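Side-chain contacts in HTH-type transcriptional regulator PrpR (Mycobacterium tuberculosis, PDB 6D2S), which controls transcription of enzymes that break down short-chain fatty acids through the glyoxylate and methylcitrate cycles, acting as a DNA-binding activator and repressor: residues A[84-87]-A[88-91]; A[27-31]-A[32-36]; A[212-215]-A[216-220]. All coordinates share one frame; numbering follows the deposited sequence.

Contact 1. Residues A[84-87]-A[88-91]; sequences PGQR and AFQI
Gln-86 reaches forward along helix 84-99 to both Phe-89 and Gln-90, so a single amide lies against the phenylalanine and bonds to the glutamine. The polar interaction is an amide-to-amide hydrogen bond one turn apart: Gln-90 NE2 donates to Gln-86 OE1 over 3.3 Å, a rather long bond, with the acceptor close to the plane of the Gln-90 amide and the two amide planes 62° apart. Each glutamine has a further link, for Gln-90 OE1 accepts from Arg-67, its stronger partner, and Gln-86 OE1 weakly from Lys-66. The bend in the Gln-86 chain at chi2 (-52°) brings its amide back alongside the helix.

The other amide atom packs closely against Phe-89. Gln-86 NE2 lies 3.3 Å from Phe-89 CB and 3.5 Å from Phe-89 CG, at the root of the ring, and the two side chains run side by side. Beyond it the ring packs against Tyr-254 and helix 116-135.

Backbone bonds join the turns, among them Ala-88 N to Pro-84 O at 2.9 Å and Ile-91 N to Arg-87 O at 3.0 Å. The Ile-91 side chain lies back over the same carbonyl, its CG1 3.2 Å from Arg-87 O. The Arg-87 guanidinium turns the other way, to the carbonyls of Leu-82 and His-80.

This is the regular i to i+4 pattern of the first two turns of a helix that begins at Pro-84. In the IrrE N-terminal-like domain, helix 84-99 probably corresponds to the helix that bears the HExxH motif in metallopeptidase relatives, although here it contains no histidine.

Contact 2. Residues A[27-31]-A[32-36]; sequences RMFTE and SGMRT
The ring of Phe-29 has Met-34 CB over one face, 3.5 Å from the centroid and only 4° off the ring normal, a CH-pi contact centred on the ring. At the edge, close to the ring plane, comes the backbone N of Thr-36, 3.9 Å from Phe-29 CZ. Leu-39 and Pro-137 add further packing around the phenyl group. With CG anti to the backbone N (chi1 -178°), the ring is directed along the chain that leaves the helix, under the residue that follows Gly-33.

The backbone explains why these two side chains meet. Met-34 N donates to Phe-29 O at 3.0 Å, nearly along the C=O axis, while Gly-33 N reaches Thr-30 O at 3.1 Å from above the carbonyl plane. Together with the positive phi of Gly-33 these bonds make a Schellman motif, and Phe-29 with Met-34 forms the hydrophobic pair that classically accompanies it. A water bonded to Met-34 O at 2.7 Å also makes a weak bond to Phe-29 O.

Ser-32 bonds twice to the carbonyl one turn back: its OG donates at 2.7 Å and its N at 3.1 Å to Met-28 O. The hydroxyl is thus a second donor there, whereas Met-34 N and Gly-33 N supply Phe-29 O and Thr-30 O. Beside these polar bonds that end the helix, the CH-pi contact joins its last turn to the departing chain.

Contact 3. Residues A[212-215]-A[216-220]; sequences CPLW and VVHDA
Leu-214 overlaps His-218 one helical turn ahead: its CD1 methyl presses on His-218 CB at 3.4 Å, and the two side chains cross obliquely. Although the CB of Leu-214 points away from the helix, a chi2 of -86° turns CD1 back towards it. The imidazole has other partners: it stacks edge-to-face with Phe-221 and makes a weak bond from NE2 to the carbonyl of Lys-190. The leucine itself also packs on Val-186 and Ile-194.

Pro-213 and Val-216 make the second apolar patch. Proline CG meets Val-216 CG1 at 3.8 Å, and both residues lie on Ala-232 of strand 228-233. The Trp-215 ring crosses at an angle, its CD1 4.1 Å from Val-216 CG1, while Pro-213 CB sits above one face of the indole, offset toward its rim. The indole is placed there by a chi1 of 46°, which sets CG between the backbone N and the carbonyl carbon.

Under these side chains the carbonyl of Leu-214 accepts two backbone N-H groups. His-218 N lies 3.1 Å away and in the carbonyl plane, whereas Val-217 N, at 3.0 Å, approaches Leu-214 O from above that plane. The carbonyl just before the helix is thus shared between an i+3 and an i+4 bond.

Pro-213 is also the centre of an inverse gamma turn, which leads the chain into the helix. The short helix beginning at 215 lies in the connection between strands 194-198 and 228-233, the two outermost strands of a five-stranded antiparallel sheet in the C-terminal region assigned to the GAF clan.

In the fold
Contacts 1 and 2 are close neighbours, their centres 15 Å apart and nearest atoms about 9 Å apart, and although they do not touch, both pack against helices 39-51 and 116-135. On the first of these helices Ile-91 meets Leu-43, while Met-34 meets Leu-39; on the second, Phe-89 touches Leu-135 and Met-34 touches Phe-134. Contact 3 belongs to the C-terminal region and lies on the opposite side of the chain's centre, its centre 29 Å from that of contact 1 and 38 Å from that of contact 2. The side chain of Gln-86 is about 7 Å from a calcium ion, probably the one held by Ala-248, Asp-250 and Leu-252.

Contact 1. Residues A[84-87]-A[88-91]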
ATOM      1  N   PRO A  84      -7.307  13.327   4.693  1.00 19.70           N
ATOM      2  CA  PRO A  84      -8.180  12.916   3.577  1.00 20.11           C
ATOM      3  C   PRO A  84      -7.739  11.646   2.871  1.00 16.49           C
ATOM      4  O   PRO A  84      -8.585  10.819   2.499  1.00 14.90           O
ATOM      5  CB  PRO A  84      -8.129  14.133   2.645  1.00 21.08           C
ATOM      6  CG  PRO A  84      -7.926  15.292   3.587  1.00 25.05           C
ATOM      7  CD  PRO A  84      -6.978  14.765   4.640  1.00 20.06           C
ATOM      8  N   GLY A  85      -6.433  11.451   2.690  1.00 17.11           N
ATOM      9  CA  GLY A  85      -5.979  10.250   2.009  1.00 18.14           C
ATOM     10  C   GLY A  85      -6.321   8.987   2.774  1.00 14.25           C
ATOM     11  O   GLY A  85      -6.735   7.984   2.183  1.00 15.37           O
ATOM     12  N   GLN A  86      -6.144   9.012   4.099  1.00 13.54           N
ATOM     13  CA  GLN A  86      -6.493   7.837   4.898  1.00 16.45           C
ATOM     14  C   GLN A  86      -7.997   7.683   5.060  1.00 17.92           C
ATOM     15  O   GLN A  86      -8.491   6.554   5.131  1.00 13.71           O
ATOM     16  CB  GLN A  86      -5.822   7.892   6.273  1.00 17.75           C
ATOM     17  CG  GLN A  86      -4.598   6.983   6.372  1.00 23.91           C
ATOM     18  CD  GLN A  86      -4.891   5.538   5.946  1.00 24.03           C
ATOM     19  OE1 GLN A  86      -5.563   4.780   6.657  1.00 22.83           O
ATOM     20  NE2 GLN A  86      -4.386   5.159   4.777  1.00 17.06           N
ATOM     21  N   ARG A  87      -8.743   8.788   5.142  1.00 16.98           N
ATOM     22  CA  ARG A  87     -10.198   8.672   5.071  1.00 16.13           C
ATOM     23  C   ARG A  87     -10.612   7.935   3.802  1.00 16.04           C
ATOM     24  O   ARG A  87     -11.410   6.994   3.842  1.00 13.34           O
ATOM     25  CB  ARG A  87     -10.847  10.056   5.127  1.00 17.98           C
ATOM     26  CG  ARG A  87     -10.639  10.769   6.457  1.00 15.35           C
ATOM     27  CD  ARG A  87     -11.282  12.154   6.471  1.00 15.05           C
ATOM     28  NE  ARG A  87     -11.019  12.840   7.736  1.00 20.41           N
ATOM     29  CZ  ARG A  87     -11.644  13.945   8.137  1.00 23.86           C
ATOM     30  NH1 ARG A  87     -12.584  14.491   7.375  1.00 18.44           N
ATOM     31  NH2 ARG A  87     -11.342  14.499   9.308  1.00 22.85           N
ATOM     32  N   ALA A  88     -10.074   8.358   2.657  1.00 13.00           N
ATOM     33  CA  ALA A  88     -10.379   7.675   1.405  1.00 14.78           C
ATOM     34  C   ALA A  88      -9.987   6.205   1.476  1.00 15.52           C
ATOM     35  O   ALA A  88     -10.740   5.328   1.026  1.00 13.22           O
ATOM     36  CB  ALA A  88      -9.650   8.356   0.244  1.00 12.44           C
ATOM     37  N   PHE A  89      -8.806   5.921   2.030  1.00 11.57           N
ATOM     38  CA  PHE A  89      -8.343   4.534   2.121  1.00 12.03           C
ATOM     39  C   PHE A  89      -9.324   3.670   2.908  1.00 13.89           C
ATOM     40  O   PHE A  89      -9.642   2.541   2.503  1.00 12.95           O
ATOM     41  CB  PHE A  89      -6.951   4.498   2.757  1.00 12.73           C
ATOM     42  CG  PHE A  89      -6.285   3.157   2.671  1.00 14.26           C
ATOM     43  CD1 PHE A  89      -5.449   2.853   1.603  1.00 19.63           C
ATOM     44  CD2 PHE A  89      -6.469   2.227   3.671  1.00 15.30           C
ATOM     45  CE1 PHE A  89      -4.816   1.624   1.534  1.00 22.19           C
ATOM     46  CE2 PHE A  89      -5.851   0.983   3.610  1.00 22.66           C
ATOM     47  CZ  PHE A  89      -5.027   0.687   2.545  1.00 18.39           C
ATOM     48  N   GLN A  90      -9.828   4.189   4.024  1.00 12.97           N
ATOM     49  CA  GLN A  90     -10.799   3.441   4.818  1.00 12.33           C
ATOM     50  C   GLN A  90     -12.087   3.199   4.043  1.00 12.18           C
ATOM     51  O   GLN A  90     -12.660   2.107   4.108  1.00 13.10           O
ATOM     52  CB  GLN A  90     -11.107   4.190   6.114  1.00 12.36           C
ATOM     53  CG  GLN A  90      -9.930   4.271   7.051  1.00 14.68           C
ATOM     54  CD  GLN A  90      -9.366   2.900   7.378  1.00 17.65           C
ATOM     55  OE1 GLN A  90     -10.099   2.001   7.791  1.00 17.58           O
ATOM     56  NE2 GLN A  90      -8.055   2.740   7.212  1.00 16.84           N
ATOM     57  N   ILE A  91     -12.587   4.227   3.350  1.00 11.53           N
ATOM     58  CA  ILE A  91     -13.843   4.089   2.623  1.00 11.15           C
ATOM     59  C   ILE A  91     -13.689   3.091   1.492  1.00 11.05           C
ATOM     60  O   ILE A  91     -14.570   2.253   1.256  1.00 12.26           O
ATOM     61  CB  ILE A  91     -14.314   5.460   2.099  1.00 10.46           C
ATOM     62  CG1 ILE A  91     -14.500   6.432   3.264  1.00 10.49           C
ATOM     63  CG2 ILE A  91     -15.616   5.299   1.302  1.00 11.14           C
ATOM     64  CD1 ILE A  91     -14.507   7.937   2.821  1.00 12.25           C
TER

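Contact 2. Residues A[27-31]-A[32-36]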
ATOM      1  N   ARG A  27     -11.186   0.595 -13.045  1.00 17.64           N
ATOM      2  CA  ARG A  27     -12.392   0.818 -13.838  1.00 22.04           C
ATOM      3  C   ARG A  27     -13.454   1.556 -13.032  1.00 21.23           C
ATOM      4  O   ARG A  27     -14.137   2.444 -13.561  1.00 23.21           O
ATOM      5  CB  ARG A  27     -12.919  -0.517 -14.372  1.00 33.10           C
ATOM      6  CG  ARG A  27     -11.960  -1.154 -15.383  1.00 47.92           C
ATOM      7  CD  ARG A  27     -12.500  -2.425 -16.037  1.00 58.29           C
ATOM      8  NE  ARG A  27     -12.465  -3.580 -15.141  1.00 64.54           N
ATOM      9  CZ  ARG A  27     -12.367  -4.840 -15.554  1.00 67.25           C
ATOM     10  NH1 ARG A  27     -12.278  -5.109 -16.849  1.00 67.97           N
ATOM     11  NH2 ARG A  27     -12.347  -5.830 -14.671  1.00 67.70           N
ATOM     12  N   MET A  28     -13.598   1.226 -11.747  1.00 16.70           N
ATOM     13  CA  MET A  28     -14.588   1.934 -10.943  1.00 19.09           C
ATOM     14  C   MET A  28     -14.201   3.396 -10.758  1.00 18.96           C
ATOM     15  O   MET A  28     -15.058   4.285 -10.835  1.00 20.42           O
ATOM     16  CB  MET A  28     -14.771   1.247  -9.590  1.00 19.58           C
ATOM     17  CG  MET A  28     -16.009   1.715  -8.855  1.00 28.88           C
ATOM     18  SD  MET A  28     -16.209   0.820  -7.307  1.00 30.34           S
ATOM     19  CE  MET A  28     -16.020  -0.866  -7.872  1.00 29.31           C
ATOM     20  N   PHE A  29     -12.914   3.657 -10.509  1.00 16.84           N
ATOM     21  CA  PHE A  29     -12.413   5.027 -10.428  1.00 18.62           C
ATOM     22  C   PHE A  29     -12.744   5.804 -11.699  1.00 21.43           C
ATOM     23  O   PHE A  29     -13.281   6.916 -11.642  1.00 21.75           O
ATOM     24  CB  PHE A  29     -10.900   4.987 -10.173  1.00 15.28           C
ATOM     25  CG  PHE A  29     -10.244   6.345 -10.021  1.00 18.09           C
ATOM     26  CD1 PHE A  29      -9.985   7.143 -11.128  1.00 18.76           C
ATOM     27  CD2 PHE A  29      -9.831   6.788  -8.768  1.00 15.24           C
ATOM     28  CE1 PHE A  29      -9.354   8.379 -10.992  1.00 18.73           C
ATOM     29  CE2 PHE A  29      -9.206   8.022  -8.616  1.00 18.14           C
ATOM     30  CZ  PHE A  29      -8.966   8.821  -9.736  1.00 17.75           C
ATOM     31  N   THR A  30     -12.458   5.207 -12.862  1.00 19.27           N
ATOM     32  CA  THR A  30     -12.623   5.899 -14.138  1.00 22.02           C
ATOM     33  C   THR A  30     -14.096   6.042 -14.512  1.00 27.25           C
ATOM     34  O   THR A  30     -14.541   7.125 -14.915  1.00 29.54           O
ATOM     35  CB  THR A  30     -11.859   5.147 -15.234  1.00 23.22           C
ATOM     36  OG1 THR A  30     -10.472   5.094 -14.888  1.00 28.69           O
ATOM     37  CG2 THR A  30     -12.021   5.850 -16.584  1.00 25.90           C
ATOM     38  N   GLU A  31     -14.869   4.959 -14.388  1.00 24.94           N
ATOM     39  CA  GLU A  31     -16.272   4.996 -14.794  1.00 29.69           C
ATOM     40  C   GLU A  31     -17.114   5.891 -13.895  1.00 32.63           C
ATOM     41  O   GLU A  31     -18.152   6.397 -14.340  1.00 31.01           O
ATOM     42  CB  GLU A  31     -16.855   3.584 -14.820  1.00 39.86           C
ATOM     43  CG  GLU A  31     -16.322   2.727 -15.957  1.00 55.41           C
ATOM     44  CD  GLU A  31     -16.921   1.332 -15.980  1.00 71.98           C
ATOM     45  OE1 GLU A  31     -17.597   0.954 -14.998  1.00 76.16           O
ATOM     46  OE2 GLU A  31     -16.714   0.613 -16.980  1.00 77.13           O
ATOM     47  N   SER A  32     -16.701   6.104 -12.652  1.00 26.93           N
ATOM     48  CA  SER A  32     -17.442   6.991 -11.768  1.00 28.07           C
ATOM     49  C   SER A  32     -16.969   8.435 -11.866  1.00 31.17           C
ATOM     50  O   SER A  32     -17.479   9.290 -11.139  1.00 36.61           O
ATOM     51  CB  SER A  32     -17.363   6.487 -10.316  1.00 27.42           C
ATOM     52  OG  SER A  32     -16.041   6.528  -9.819  1.00 36.98           O
ATOM     53  N   GLY A  33     -16.023   8.726 -12.754  1.00 32.38           N
ATOM     54  CA  GLY A  33     -15.584  10.097 -12.952  1.00 32.41           C
ATOM     55  C   GLY A  33     -14.746  10.661 -11.826  1.00 33.89           C
ATOM     56  O   GLY A  33     -14.705  11.883 -11.649  1.00 30.83           O
ATOM     57  N   MET A  34     -14.068   9.802 -11.066  1.00 27.86           N
ATOM     58  CA  MET A  34     -13.192  10.261  -9.996  1.00 27.16           C
ATOM     59  C   MET A  34     -12.029  11.067 -10.561  1.00 23.94           C
ATOM     60  O   MET A  34     -11.610  10.889 -11.708  1.00 23.16           O
ATOM     61  CB  MET A  34     -12.634   9.072  -9.205  1.00 27.45           C
ATOM     62  CG  MET A  34     -13.679   8.110  -8.641  1.00 34.01           C
ATOM     63  SD  MET A  34     -14.221   8.563  -6.988  1.00 32.08           S
ATOM     64  CE  MET A  34     -15.816   7.754  -6.915  1.00 36.99           C
ATOM     65  N   ARG A  35     -11.489  11.945  -9.725  1.00 23.18           N
ATOM     66  CA  ARG A  35     -10.266  12.664 -10.038  1.00 30.93           C
ATOM     67  C   ARG A  35      -9.401  12.697  -8.790  1.00 28.09           C
ATOM     68  O   ARG A  35      -9.912  12.816  -7.672  1.00 20.99           O
ATOM     69  CB  ARG A  35     -10.556  14.090 -10.525  1.00 42.31           C
ATOM     70  CG  ARG A  35     -11.279  14.953  -9.508  1.00 56.29           C
ATOM     71  CD  ARG A  35     -11.627  16.317 -10.086  1.00 68.92           C
ATOM     72  NE  ARG A  35     -10.434  17.092 -10.415  1.00 77.93           N
ATOM     73  CZ  ARG A  35     -10.454  18.281 -11.009  1.00 83.29           C
ATOM     74  NH1 ARG A  35     -11.610  18.838 -11.344  1.00 84.97           N
ATOM     75  NH2 ARG A  35      -9.317  18.914 -11.269  1.00 86.24           N
ATOM     76  N   THR A  36      -8.090  12.564  -8.986  1.00 23.27           N
ATOM     77  CA  THR A  36      -7.166  12.620  -7.865  1.00 24.77           C
ATOM     78  C   THR A  36      -7.345  13.922  -7.091  1.00 25.72           C
ATOM     79  O   THR A  36      -7.576  14.987  -7.670  1.00 29.52           O
ATOM     80  CB  THR A  36      -5.726  12.476  -8.370  1.00 28.81           C
ATOM     81  OG1 THR A  36      -5.563  11.168  -8.935  1.00 32.42           O
ATOM     82  CG2 THR A  36      -4.734  12.650  -7.228  1.00 28.00           C
TER
HETATM   83  O   HOH W   1     -11.769   9.158 -13.723  1.00 38.00           O

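Contact 3. Residues A[212-215]-A[216-220]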
ATOM      1  N   CYS A 212      20.338 -10.819   4.590  1.00 71.15           N
ATOM      2  CA  CYS A 212      19.614  -9.594   4.257  1.00 68.21           C
ATOM      3  C   CYS A 212      20.098  -8.420   5.104  1.00 62.97           C
ATOM      4  O   CYS A 212      20.032  -8.467   6.333  1.00 61.97           O
ATOM      5  CB  CYS A 212      18.107  -9.785   4.443  1.00 67.65           C
ATOM      6  SG  CYS A 212      17.113  -8.346   3.962  1.00 66.56           S
ATOM      7  N   PRO A 213      20.581  -7.366   4.443  1.00 59.14           N
ATOM      8  CA  PRO A 213      21.125  -6.193   5.160  1.00 58.53           C
ATOM      9  C   PRO A 213      20.009  -5.282   5.665  1.00 53.75           C
ATOM     10  O   PRO A 213      19.655  -4.263   5.076  1.00 51.96           O
ATOM     11  CB  PRO A 213      21.984  -5.519   4.090  1.00 55.86           C
ATOM     12  CG  PRO A 213      21.253  -5.817   2.815  1.00 55.80           C
ATOM     13  CD  PRO A 213      20.623  -7.185   2.981  1.00 55.32           C
ATOM     14  N   LEU A 214      19.430  -5.660   6.805  1.00 52.49           N
ATOM     15  CA  LEU A 214      18.250  -4.958   7.295  1.00 52.12           C
ATOM     16  C   LEU A 214      18.529  -3.496   7.614  1.00 45.42           C
ATOM     17  O   LEU A 214      17.592  -2.689   7.631  1.00 41.47           O
ATOM     18  CB  LEU A 214      17.690  -5.659   8.528  1.00 56.97           C
ATOM     19  CG  LEU A 214      16.280  -5.184   8.863  1.00 63.64           C
ATOM     20  CD1 LEU A 214      16.288  -3.927   9.725  1.00 66.74           C
ATOM     21  CD2 LEU A 214      15.504  -4.944   7.577  1.00 62.86           C
ATOM     22  N   TRP A 215      19.787  -3.131   7.865  1.00 41.89           N
ATOM     23  CA  TRP A 215      20.109  -1.727   8.076  1.00 41.09           C
ATOM     24  C   TRP A 215      19.662  -0.860   6.906  1.00 36.25           C
ATOM     25  O   TRP A 215      19.552   0.360   7.059  1.00 37.58           O
ATOM     26  CB  TRP A 215      21.615  -1.565   8.322  1.00 39.39           C
ATOM     27  CG  TRP A 215      22.473  -2.330   7.356  1.00 38.96           C
ATOM     28  CD1 TRP A 215      22.800  -1.967   6.081  1.00 36.67           C
ATOM     29  CD2 TRP A 215      23.127  -3.586   7.595  1.00 40.78           C
ATOM     30  NE1 TRP A 215      23.612  -2.920   5.510  1.00 34.46           N
ATOM     31  CE2 TRP A 215      23.827  -3.922   6.420  1.00 38.57           C
ATOM     32  CE3 TRP A 215      23.188  -4.456   8.689  1.00 44.42           C
ATOM     33  CZ2 TRP A 215      24.574  -5.095   6.305  1.00 45.59           C
ATOM     34  CZ3 TRP A 215      23.934  -5.621   8.575  1.00 47.56           C
ATOM     35  CH2 TRP A 215      24.615  -5.928   7.393  1.00 48.56           C
ATOM     36  N   VAL A 216      19.386  -1.459   5.746  1.00 30.01           N
ATOM     37  CA  VAL A 216      18.936  -0.670   4.610  1.00 27.68           C
ATOM     38  C   VAL A 216      17.647   0.079   4.927  1.00 33.38           C
ATOM     39  O   VAL A 216      17.354   1.098   4.291  1.00 35.00           O
ATOM     40  CB  VAL A 216      18.770  -1.567   3.367  1.00 33.97           C
ATOM     41  CG1 VAL A 216      20.114  -2.189   2.985  1.00 34.24           C
ATOM     42  CG2 VAL A 216      17.731  -2.650   3.628  1.00 34.74           C
ATOM     43  N   VAL A 217      16.868  -0.390   5.907  1.00 31.65           N
ATOM     44  CA  VAL A 217      15.655   0.289   6.336  0.58 29.85           C
ATOM     45  C   VAL A 217      15.744   0.743   7.787  1.00 30.26           C
ATOM     46  O   VAL A 217      15.333   1.861   8.115  1.00 29.93           O
ATOM     47  CB  VAL A 217      14.410  -0.601   6.122  0.58 29.93           C
ATOM     48  CG1 VAL A 217      13.182   0.049   6.733  0.58 28.73           C
ATOM     49  CG2 VAL A 217      14.202  -0.853   4.637  0.58 26.24           C
ATOM     50  N   HIS A 218      16.293  -0.095   8.667  1.00 35.65           N
ATOM     51  CA  HIS A 218      16.411   0.295  10.066  1.00 37.08           C
ATOM     52  C   HIS A 218      17.249   1.558  10.229  1.00 32.63           C
ATOM     53  O   HIS A 218      17.016   2.337  11.162  1.00 30.97           O
ATOM     54  CB  HIS A 218      17.000  -0.849  10.889  1.00 44.74           C
ATOM     55  CG  HIS A 218      16.799  -0.690  12.364  1.00 49.46           C
ATOM     56  ND1 HIS A 218      17.698  -0.027  13.169  1.00 51.57           N
ATOM     57  CD2 HIS A 218      15.794  -1.097  13.175  1.00 50.50           C
ATOM     58  CE1 HIS A 218      17.259  -0.037  14.416  1.00 53.10           C
ATOM     59  NE2 HIS A 218      16.107  -0.681  14.446  1.00 54.25           N
ATOM     60  N   ASP A 219      18.219   1.789   9.336  1.00 31.61           N
ATOM     61  CA  ASP A 219      19.013   3.014   9.409  1.00 29.20           C
ATOM     62  C   ASP A 219      18.142   4.265   9.411  1.00 28.60           C
ATOM     63  O   ASP A 219      18.587   5.320   9.872  1.00 31.79           O
ATOM     64  CB  ASP A 219      19.996   3.091   8.233  1.00 30.90           C
ATOM     65  CG  ASP A 219      21.248   2.238   8.434  1.00 35.25           C
ATOM     66  OD1 ASP A 219      21.464   1.703   9.541  1.00 36.63           O
ATOM     67  OD2 ASP A 219      22.021   2.110   7.463  1.00 35.59           O
ATOM     68  N   ALA A 220      16.913   4.182   8.890  1.00 29.55           N
ATOM     69  CA  ALA A 220      16.041   5.355   8.874  1.00 27.05           C
ATOM     70  C   ALA A 220      15.791   5.899  10.275  1.00 28.86           C
ATOM     71  O   ALA A 220      15.636   7.115  10.449  1.00 32.34           O
ATOM     72  CB  ALA A 220      14.710   5.016   8.195  1.00 27.42           C
TER